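Local coordinates for putative cytoplasmic protein (Enterobacter cloacae, PDB 4HFL) that acts as a type VI secretion effector amidase, probably cleaving peptide stems of bacterial peptidoglycan in rival cells, and is inhibited by a cognate immunity protein, at residues G126-T131 against H141-N146; K29-N34 against P60-Y65; G22-R27 against S64-Y69. All coordinates share one frame; numbering follows the deposited sequence.

Interaction 1. Residues G126-T131 against H141-N146; sequences GIIIFT and HVTLWN
Ile128 carries CG1 anti to its backbone N (chi1 -165°), and Thr143 does the same with OG1 (chi1 -171°), which leaves each CG2 methyl between the backbone N and the carbonyl carbon. Because the two side chains lie side by side and point the same way, these methyls meet, with Ile128 CG2 3.6 Å from Thr143 CG2. The threonine methyl also reaches the edge of the Phe130 ring, Thr143 CG2 standing 3.9 Å from Phe130 CE2, while one face of that ring is covered near its rim by CG1 of Ile128. The same isoleucine methyl also touches the tryptophan stem, Ile128 CG2 to Trp145 CB being 3.9 Å. The Thr143 hydroxyl takes no part in this apolar cluster and is hydrogen-bonded to Asp152 and Ser151.

The opposite face of the sheet holds Ile127, Ile129, Val142 and Leu144. Ile129 CG1 packs alongside Val142 CG2 at 3.9 Å, and the end of Leu144 comes nearer the other strand, with CD2 3.8 Å from Ile127 CG1. Ile99 of helix 95-106 lies against both Ile129 and Val142.

Between the two layers of side chains, three antiparallel hydrogen-bonded pairs, Gly126-Trp145, Ile128-Thr143 and Phe130-His141, supply six backbone bonds; the straightest runs from Ile128 N to Thr143 O, 2.9 Å long and 178° at the hydrogen. At the backbone angles of Gly126, a CB would press on the preceding carbonyl oxygen, which favours glycine there.

Strands 126-133 and 138-145 thus form a beta hairpin at one side of the four-stranded antiparallel sheet. Its His141 is hydrogen-bonded through NE2 to Asp152, a pairing consistent with the histidine-acid couple of the papain-like (clan CA) active site.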
loop_
_atom_site.group_PDB
_atom_site.type_symbol
_atom_site.label_atom_id
_atom_site.label_comp_id
_atom_site.label_asym_id
_atom_site.label_seq_id
_atom_site.Cartn_x
_atom_site.Cartn_y
_atom_site.Cartn_z
ATOM N N GLY A 126 4.941 11.224 0.074
ATOM C CA GLY A 126 4.098 10.523 1.027
ATOM C C GLY A 126 3.513 9.225 0.507
ATOM O O GLY A 126 4.070 8.583 -0.380
ATOM N N ILE A 127 2.383 8.833 1.085
ATOM C CA ILE A 127 1.692 7.612 0.691
ATOM C C ILE A 127 0.647 7.947 -0.365
ATOM O O ILE A 127 -0.125 8.882 -0.195
ATOM C CB ILE A 127 0.949 7.000 1.897
ATOM C CG1 ILE A 127 1.945 6.510 2.950
ATOM C CG2 ILE A 127 0.014 5.854 1.445
ATOM C CD1 ILE A 127 1.270 5.992 4.204
ATOM N N ILE A 128 0.589 7.163 -1.439
ATOM C CA ILE A 128 -0.369 7.441 -2.507
ATOM C C ILE A 128 -1.148 6.177 -2.920
ATOM O O ILE A 128 -0.572 5.091 -3.033
ATOM C CB ILE A 128 0.329 8.142 -3.718
ATOM C CG1 ILE A 128 -0.698 8.774 -4.661
ATOM C CG2 ILE A 128 1.252 7.177 -4.476
ATOM C CD1 ILE A 128 -0.048 9.698 -5.697
ATOM N N ILE A 129 -2.460 6.330 -3.109
ATOM C CA ILE A 129 -3.333 5.251 -3.575
ATOM C C ILE A 129 -3.902 5.614 -4.945
ATOM O O ILE A 129 -4.557 6.653 -5.093
ATOM C CB ILE A 129 -4.571 5.088 -2.660
ATOM C CG1 ILE A 129 -4.174 4.752 -1.218
ATOM C CG2 ILE A 129 -5.538 4.043 -3.234
ATOM C CD1 ILE A 129 -5.370 4.784 -0.265
ATOM N N PHE A 130 -3.701 4.738 -5.924
ATOM C CA PHE A 130 -4.258 4.912 -7.257
ATOM C C PHE A 130 -5.393 3.918 -7.409
ATOM O O PHE A 130 -5.167 2.735 -7.274
ATOM C CB PHE A 130 -3.205 4.549 -8.307
ATOM C CG PHE A 130 -1.973 5.412 -8.273
ATOM C CD1 PHE A 130 -1.982 6.686 -8.823
ATOM C CD2 PHE A 130 -0.796 4.938 -7.705
ATOM C CE1 PHE A 130 -0.838 7.475 -8.807
ATOM C CE2 PHE A 130 0.348 5.717 -7.694
ATOM C CZ PHE A 130 0.328 6.991 -8.245
ATOM N N THR A 131 -6.609 4.361 -7.718
ATOM C CA THR A 131 -7.675 3.388 -7.966
ATOM C C THR A 131 -8.202 3.552 -9.363
ATOM O O THR A 131 -8.026 4.599 -9.973
ATOM C CB THR A 131 -8.838 3.529 -6.993
ATOM O OG1 THR A 131 -9.283 4.887 -7.013
ATOM C CG2 THR A 131 -8.398 3.147 -5.574
ATOM N N HIS A 141 -3.857 0.405 -6.389
ATOM C CA HIS A 141 -2.461 0.171 -6.049
ATOM C C HIS A 141 -2.027 1.196 -5.010
ATOM O O HIS A 141 -2.275 2.390 -5.154
ATOM C CB HIS A 141 -1.560 0.255 -7.286
ATOM C CG HIS A 141 -0.097 0.089 -6.981
ATOM N ND1 HIS A 141 0.493 -1.143 -6.776
ATOM C CD2 HIS A 141 0.894 1.006 -6.838
ATOM C CE1 HIS A 141 1.781 -0.978 -6.523
ATOM N NE2 HIS A 141 2.050 0.316 -6.558
ATOM N N VAL A 142 -1.392 0.726 -3.949
ATOM C CA VAL A 142 -0.955 1.623 -2.893
ATOM C C VAL A 142 0.567 1.613 -2.885
ATOM O O VAL A 142 1.182 0.546 -2.946
ATOM C CB VAL A 142 -1.487 1.149 -1.536
ATOM C CG1 VAL A 142 -0.999 2.070 -0.427
ATOM C CG2 VAL A 142 -3.007 1.079 -1.552
ATOM N N THR A 143 1.178 2.791 -2.828
ATOM C CA THR A 143 2.646 2.851 -2.904
ATOM C C THR A 143 3.133 4.134 -2.243
ATOM O O THR A 143 2.343 4.848 -1.600
ATOM C CB THR A 143 3.146 2.748 -4.391
ATOM O OG1 THR A 143 4.570 2.588 -4.427
ATOM C CG2 THR A 143 2.757 3.991 -5.193
ATOM N N LEU A 144 4.422 4.427 -2.382
ATOM C CA LEU A 144 4.972 5.684 -1.866
ATOM C C LEU A 144 5.405 6.535 -3.045
ATOM O O LEU A 144 5.825 5.996 -4.070
ATOM C CB LEU A 144 6.191 5.433 -0.977
ATOM C CG LEU A 144 5.977 4.494 0.214
ATOM C CD1 LEU A 144 7.281 4.268 0.955
ATOM C CD2 LEU A 144 4.941 5.058 1.166
ATOM N N TRP A 145 5.326 7.855 -2.876
ATOM C CA TRP A 145 5.676 8.828 -3.914
ATOM C C TRP A 145 6.661 9.827 -3.312
ATOM O O TRP A 145 6.415 10.344 -2.230
ATOM C CB TRP A 145 4.393 9.537 -4.383
ATOM C CG TRP A 145 4.600 10.848 -5.091
ATOM C CD1 TRP A 145 4.468 12.100 -4.556
ATOM C CD2 TRP A 145 4.959 11.034 -6.468
ATOM N NE1 TRP A 145 4.717 13.055 -5.521
ATOM C CE2 TRP A 145 5.020 12.428 -6.700
ATOM C CE3 TRP A 145 5.218 10.161 -7.529
ATOM C CZ2 TRP A 145 5.347 12.965 -7.949
ATOM C CZ3 TRP A 145 5.540 10.693 -8.766
ATOM C CH2 TRP A 145 5.615 12.082 -8.963
ATOM N N ASN A 146 7.776 10.088 -3.990
ATOM C CA ASN A 146 8.823 10.932 -3.407
ATOM C C ASN A 146 8.909 12.313 -4.052
ATOM O O ASN A 146 9.838 13.079 -3.763
ATOM C CB ASN A 146 10.203 10.237 -3.461
ATOM C CG ASN A 146 10.825 10.259 -4.860
ATOM O OD1 ASN A 146 10.153 10.554 -5.854
ATOM N ND2 ASN A 146 12.113 9.936 -4.942
#

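Interaction 2. Residues K29-N34 against P60-Y65; sequences KEVNVN and PIRMSY
Val33 O receives the NH2 group of Arg62 in a 3.0 Å hydrogen bond, nearly straight at the hydrogen (164°). The carbonyl oxygen lies close to the guanidinium plane, although the donor stands above the plane of the carbonyl itself. A second, weak bond runs from Arg62 NE to Val31 O over 3.3 Å, so one edge of the guanidinium spans two carbonyls of the turn that follows helix 21-30. Asn32, at the centre of an inverse gamma turn, separates these carbonyls. The arginine chain is extended from CG to NE, which carries the flat group across to this turn, and its aliphatic part packs on the valine: Arg62 CG is 3.9 Å from Val31 CG2.

Val31 also faces Tyr65. Its CG1 sits over one face of the phenol ring, 4.1 Å from the centroid and 21° off the ring normal, as a CH-pi contact. Tyr65 has CG anti to the backbone N (chi1 170°), which carries the ring alongside the valine toward the end of helix 21-30. There its hydroxyl meets Glu30 OE1 at the ring edge; the modelled OH to OE1 separation of 2.3 Å is too short to be taken literally. The other carboxylate oxygen forms a salt bridge with Arg27.

Val31 thus packs between the arginine chain and the phenol ring. Arg62 NH1 also forms a salt bridge with Asp152 OD2, and Asp152 is the partner of His141; held by one good and one weak bond to the turn, the guanidinium could serve as a second-shell group that orients this aspartate.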
loop_
_atom_site.group_PDB
_atom_site.type_symbol
_atom_site.label_atom_id
_atom_site.label_comp_id
_atom_site.label_asym_id
_atom_site.label_seq_id
_atom_site.Cartn_x
_atom_site.Cartn_y
_atom_site.Cartn_z
ATOM N N LYS A 29 11.498 -0.291 0.623
ATOM C CA LYS A 29 12.653 -0.772 -0.117
ATOM C C LYS A 29 12.935 -2.198 0.297
ATOM O O LYS A 29 13.155 -3.054 -0.567
ATOM C CB LYS A 29 13.891 0.109 0.122
ATOM C CG LYS A 29 13.998 1.307 -0.830
ATOM C CD LYS A 29 15.436 1.835 -0.918
ATOM C CE LYS A 29 15.667 2.604 -2.220
ATOM N NZ LYS A 29 17.052 3.162 -2.323
ATOM N N GLU A 30 12.892 -2.464 1.607
ATOM C CA GLU A 30 13.095 -3.845 2.070
ATOM C C GLU A 30 12.124 -4.843 1.435
ATOM O O GLU A 30 12.505 -5.989 1.166
ATOM C CB GLU A 30 13.026 -3.947 3.596
ATOM C CG GLU A 30 14.219 -3.329 4.323
ATOM C CD GLU A 30 13.933 -3.086 5.792
ATOM O OE1 GLU A 30 12.803 -3.368 6.246
ATOM O OE2 GLU A 30 14.840 -2.610 6.499
ATOM N N VAL A 31 10.875 -4.443 1.192
ATOM C CA VAL A 31 9.995 -5.408 0.474
ATOM C C VAL A 31 9.660 -5.155 -1.019
ATOM O O VAL A 31 8.666 -5.685 -1.530
ATOM C CB VAL A 31 8.680 -5.705 1.246
ATOM C CG1 VAL A 31 8.970 -6.498 2.492
ATOM C CG2 VAL A 31 7.963 -4.406 1.595
ATOM N N ASN A 32 10.474 -4.370 -1.724
ATOM C CA ASN A 32 10.180 -4.053 -3.122
ATOM C C ASN A 32 10.611 -5.157 -4.088
ATOM O O ASN A 32 11.409 -4.926 -5.000
ATOM C CB ASN A 32 10.810 -2.723 -3.545
ATOM C CG ASN A 32 10.282 -2.231 -4.884
ATOM O OD1 ASN A 32 9.200 -2.635 -5.320
ATOM N ND2 ASN A 32 11.049 -1.368 -5.553
ATOM N N VAL A 33 10.083 -6.357 -3.880
ATOM C CA VAL A 33 10.305 -7.449 -4.824
ATOM C C VAL A 33 8.962 -8.046 -5.228
ATOM O O VAL A 33 7.929 -7.691 -4.650
ATOM C CB VAL A 33 11.213 -8.526 -4.221
ATOM C CG1 VAL A 33 12.637 -8.008 -4.106
ATOM C CG2 VAL A 33 10.696 -8.946 -2.865
ATOM N N ASN A 34 8.967 -8.937 -6.221
ATOM C CA ASN A 34 7.735 -9.599 -6.658
ATOM C C ASN A 34 7.093 -10.420 -5.532
ATOM O O ASN A 34 7.772 -10.777 -4.553
ATOM C CB ASN A 34 7.983 -10.474 -7.899
ATOM C CG ASN A 34 8.937 -11.640 -7.632
ATOM O OD1 ASN A 34 8.658 -12.508 -6.800
ATOM N ND2 ASN A 34 10.049 -11.685 -8.372
ATOM N N PRO A 60 -0.826 -5.023 -0.850
ATOM C CA PRO A 60 -1.313 -4.832 0.528
ATOM C C PRO A 60 -0.414 -5.473 1.581
ATOM O O PRO A 60 -0.395 -5.012 2.731
ATOM C CB PRO A 60 -2.690 -5.520 0.510
ATOM C CG PRO A 60 -2.608 -6.517 -0.649
ATOM C CD PRO A 60 -1.760 -5.836 -1.664
ATOM N N ILE A 61 0.332 -6.509 1.194
ATOM C CA ILE A 61 1.243 -7.186 2.118
ATOM C C ILE A 61 2.471 -6.313 2.369
ATOM O O ILE A 61 2.909 -6.147 3.516
ATOM C CB ILE A 61 1.661 -8.576 1.582
ATOM C CG1 ILE A 61 0.435 -9.339 1.067
ATOM C CG2 ILE A 61 2.391 -9.384 2.662
ATOM C CD1 ILE A 61 0.760 -10.659 0.361
ATOM N N ARG A 62 3.021 -5.761 1.288
ATOM C CA ARG A 62 4.099 -4.784 1.363
ATOM C C ARG A 62 3.689 -3.648 2.281
ATOM O O ARG A 62 4.394 -3.318 3.243
ATOM C CB ARG A 62 4.361 -4.173 -0.014
ATOM C CG ARG A 62 5.107 -5.053 -1.004
ATOM C CD ARG A 62 5.609 -4.194 -2.164
ATOM N NE ARG A 62 5.984 -5.001 -3.321
ATOM C CZ ARG A 62 5.324 -5.010 -4.475
ATOM N NH1 ARG A 62 4.252 -4.244 -4.633
ATOM N NH2 ARG A 62 5.733 -5.788 -5.471
ATOM N N MET A 63 2.546 -3.038 1.977
ATOM C CA MET A 63 2.101 -1.885 2.770
ATOM C C MET A 63 1.820 -2.231 4.236
ATOM O O MET A 63 2.004 -1.396 5.140
ATOM C CB MET A 63 0.871 -1.264 2.123
ATOM C CG MET A 63 1.177 -0.556 0.813
ATOM S SD MET A 63 2.493 0.705 0.874
ATOM C CE MET A 63 2.066 1.635 2.360
ATOM N N SER A 64 1.371 -3.465 4.469
ATOM C CA SER A 64 1.188 -3.965 5.834
ATOM C C SER A 64 2.526 -4.038 6.542
ATOM O O SER A 64 2.624 -3.685 7.725
ATOM C CB SER A 64 0.527 -5.350 5.818
ATOM O OG SER A 64 -0.792 -5.273 5.290
ATOM N N TYR A 65 3.561 -4.499 5.834
ATOM C CA TYR A 65 4.907 -4.563 6.430
ATOM C C TYR A 65 5.399 -3.147 6.781
ATOM O O TYR A 65 5.905 -2.894 7.897
ATOM C CB TYR A 65 5.889 -5.281 5.485
ATOM C CG TYR A 65 7.347 -5.194 5.906
ATOM C CD1 TYR A 65 7.888 -6.112 6.795
ATOM C CD2 TYR A 65 8.185 -4.201 5.405
ATOM C CE1 TYR A 65 9.211 -6.041 7.184
ATOM C CE2 TYR A 65 9.522 -4.116 5.801
ATOM C CZ TYR A 65 10.027 -5.041 6.687
ATOM O OH TYR A 65 11.355 -4.978 7.087
#

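Interaction 3. Residues G22-R27 against S64-Y69; sequences GAAWNR and SYVLNY
Segments 22-27 and 64-69 pack helix against helix, their axes 9.0 Å apart at closest approach and their N-to-C directions 135° apart, with Arg27 and Val66 as the residues whose CA atoms come nearest. The pair joins helix 21-30 to helix 59-69 in the helical part of a fold that, from its family, is papain-like.

Val66 packs on the inner side, toward Ala24. With CG1 anti to the backbone N (chi1 168°), its two methyls spread over different parts of helix 21-30: Val66 CG1 lies 4.0 Å from Ala24 CB, whereas Val66 CG2 lies 4.2 Å from Arg27 C. The small alanine lets the valine come close to the backbone here, and Ala24 itself also touches Leu144 of strand 138-145, so this inner side continues toward the sheet.

Farther out, Arg27 meets two tyrosines. Its carbonyl oxygen approaches the edge of the Tyr65 ring near the ring plane, Arg27 O standing 3.4 Å from Tyr65 CE2, and the same ring carbon is 3.7 Å from Arg27 CB. No hydrogen bond links the two segments, so their contact rests on packing. The arginine chain is bent at both chi2 and chi3 and does not reach straight out; its guanidinium plane is turned 73° from the Tyr65 ring. The tyrosine hydroxyl lies near the guanidinium edge without bonding to it; that hydroxyl and Arg27 NH2 both turn to the carboxylate of Glu30, one turn farther along the arginine's own helix.

The phenol end of Tyr69 leads away to a hydrogen bond with Asp87, but at the base of this side chain the folded arginine makes contact: Arg27 CD rests 3.7 Å from Tyr69 CB.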
loop_
_atom_site.group_PDB
_atom_site.type_symbol
_atom_site.label_atom_id
_atom_site.label_comp_id
_atom_site.label_asym_id
_atom_site.label_seq_id
_atom_site.Cartn_x
_atom_site.Cartn_y
_atom_site.Cartn_z
ATOM N N GLY A 22 11.057 8.901 5.454
ATOM C CA GLY A 22 12.287 8.142 5.305
ATOM C C GLY A 22 12.114 6.706 5.748
ATOM O O GLY A 22 12.450 5.783 5.011
ATOM N N ALA A 23 11.581 6.517 6.954
ATOM C CA ALA A 23 11.358 5.184 7.506
ATOM C C ALA A 23 10.428 4.324 6.639
ATOM O O ALA A 23 10.690 3.131 6.400
ATOM C CB ALA A 23 10.825 5.294 8.911
ATOM N N ALA A 24 9.333 4.925 6.187
ATOM C CA ALA A 24 8.412 4.235 5.306
ATOM C C ALA A 24 9.143 3.826 4.019
ATOM O O ALA A 24 9.074 2.678 3.587
ATOM C CB ALA A 24 7.213 5.140 5.009
ATOM N N TRP A 25 9.888 4.760 3.435
ATOM C CA TRP A 25 10.616 4.483 2.198
ATOM C C TRP A 25 11.614 3.338 2.364
ATOM O O TRP A 25 11.770 2.487 1.463
ATOM C CB TRP A 25 11.334 5.747 1.709
ATOM C CG TRP A 25 11.891 5.578 0.326
ATOM C CD1 TRP A 25 13.149 5.147 -0.015
ATOM C CD2 TRP A 25 11.199 5.821 -0.912
ATOM N NE1 TRP A 25 13.275 5.112 -1.391
ATOM C CE2 TRP A 25 12.094 5.523 -1.959
ATOM C CE3 TRP A 25 9.909 6.263 -1.232
ATOM C CZ2 TRP A 25 11.735 5.655 -3.296
ATOM C CZ3 TRP A 25 9.565 6.394 -2.554
ATOM C CH2 TRP A 25 10.471 6.095 -3.568
ATOM N N ASN A 26 12.284 3.323 3.519
ATOM C CA ASN A 26 13.274 2.292 3.848
ATOM C C ASN A 26 12.672 0.897 4.026
ATOM O O ASN A 26 13.171 -0.100 3.451
ATOM C CB ASN A 26 14.063 2.691 5.105
ATOM C CG ASN A 26 14.965 3.894 4.877
ATOM O OD1 ASN A 26 15.232 4.278 3.735
ATOM N ND2 ASN A 26 15.459 4.483 5.970
ATOM N N ARG A 27 11.596 0.811 4.813
ATOM C CA ARG A 27 10.913 -0.486 4.947
ATOM C C ARG A 27 10.366 -0.987 3.585
ATOM O O ARG A 27 10.503 -2.186 3.203
ATOM C CB ARG A 27 9.799 -0.424 6.012
ATOM C CG ARG A 27 10.235 0.091 7.401
ATOM C CD ARG A 27 11.095 -0.927 8.215
ATOM N NE ARG A 27 12.470 -0.992 7.721
ATOM C CZ ARG A 27 13.387 -0.055 7.934
ATOM N NH1 ARG A 27 13.081 1.030 8.642
ATOM N NH2 ARG A 27 14.611 -0.198 7.429
ATOM N N SER A 64 1.371 -3.465 4.469
ATOM C CA SER A 64 1.188 -3.965 5.834
ATOM C C SER A 64 2.526 -4.038 6.542
ATOM O O SER A 64 2.624 -3.685 7.725
ATOM C CB SER A 64 0.527 -5.350 5.818
ATOM O OG SER A 64 -0.792 -5.273 5.290
ATOM N N TYR A 65 3.561 -4.499 5.834
ATOM C CA TYR A 65 4.907 -4.563 6.430
ATOM C C TYR A 65 5.399 -3.147 6.781
ATOM O O TYR A 65 5.905 -2.894 7.897
ATOM C CB TYR A 65 5.889 -5.281 5.485
ATOM C CG TYR A 65 7.347 -5.194 5.906
ATOM C CD1 TYR A 65 7.888 -6.112 6.795
ATOM C CD2 TYR A 65 8.185 -4.201 5.405
ATOM C CE1 TYR A 65 9.211 -6.041 7.184
ATOM C CE2 TYR A 65 9.522 -4.116 5.801
ATOM C CZ TYR A 65 10.027 -5.041 6.687
ATOM O OH TYR A 65 11.355 -4.978 7.087
ATOM N N VAL A 66 5.232 -2.220 5.834
ATOM C CA VAL A 66 5.630 -0.825 6.070
ATOM C C VAL A 66 4.940 -0.252 7.300
ATOM O O VAL A 66 5.600 0.301 8.189
ATOM C CB VAL A 66 5.332 0.071 4.831
ATOM C CG1 VAL A 66 5.456 1.553 5.181
ATOM C CG2 VAL A 66 6.273 -0.293 3.685
ATOM N N LEU A 67 3.616 -0.370 7.350
ATOM C CA LEU A 67 2.863 0.172 8.484
ATOM C C LEU A 67 3.263 -0.500 9.794
ATOM O O LEU A 67 3.435 0.176 10.796
ATOM C CB LEU A 67 1.366 0.028 8.263
ATOM C CG LEU A 67 0.790 0.872 7.120
ATOM C CD1 LEU A 67 -0.666 0.540 6.903
ATOM C CD2 LEU A 67 0.941 2.334 7.441
ATOM N N ASN A 68 3.431 -1.822 9.781
ATOM C CA ASN A 68 3.776 -2.568 10.993
ATOM C C ASN A 68 5.092 -2.118 11.555
ATOM O O ASN A 68 5.249 -1.995 12.775
ATOM C CB ASN A 68 3.856 -4.084 10.710
ATOM C CG ASN A 68 2.500 -4.774 10.789
ATOM O OD1 ASN A 68 1.651 -4.417 11.619
ATOM N ND2 ASN A 68 2.288 -5.770 9.920
ATOM N N TYR A 69 6.062 -1.892 10.675
ATOM C CA TYR A 69 7.394 -1.569 11.186
ATOM C C TYR A 69 7.655 -0.073 11.349
ATOM O O TYR A 69 8.710 0.334 11.841
ATOM C CB TYR A 69 8.470 -2.304 10.386
ATOM C CG TYR A 69 8.515 -3.767 10.768
ATOM C CD1 TYR A 69 9.382 -4.222 11.746
ATOM C CD2 TYR A 69 7.658 -4.686 10.179
ATOM C CE1 TYR A 69 9.413 -5.567 12.115
ATOM C CE2 TYR A 69 7.682 -6.026 10.534
ATOM C CZ TYR A 69 8.560 -6.459 11.502
ATOM O OH TYR A 69 8.569 -7.794 11.850
#

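Interactions 2 and 3, with centres about 8 Å apart, are parts of one interface between helix 21-30 and helix 59-69; they overlap at Ser64 and Tyr65, with Tyr65 in contact in both, and residues 22-27 of interaction 3 precede 29-34 of interaction 2. Interaction 1 comes later in the chain, in the hairpin of strands 126-133 and 138-145, its centre about 13 Å from each of the others. The helical pair packs on this hairpin: Val142 CG1 is 3.6 Å from Met63 CG, and Leu144 CD1 is 3.6 Å from Trp25 CA. Through Asp152, interactions 1 and 2 converge near the probable active site, while interaction 3 extends the helix packing.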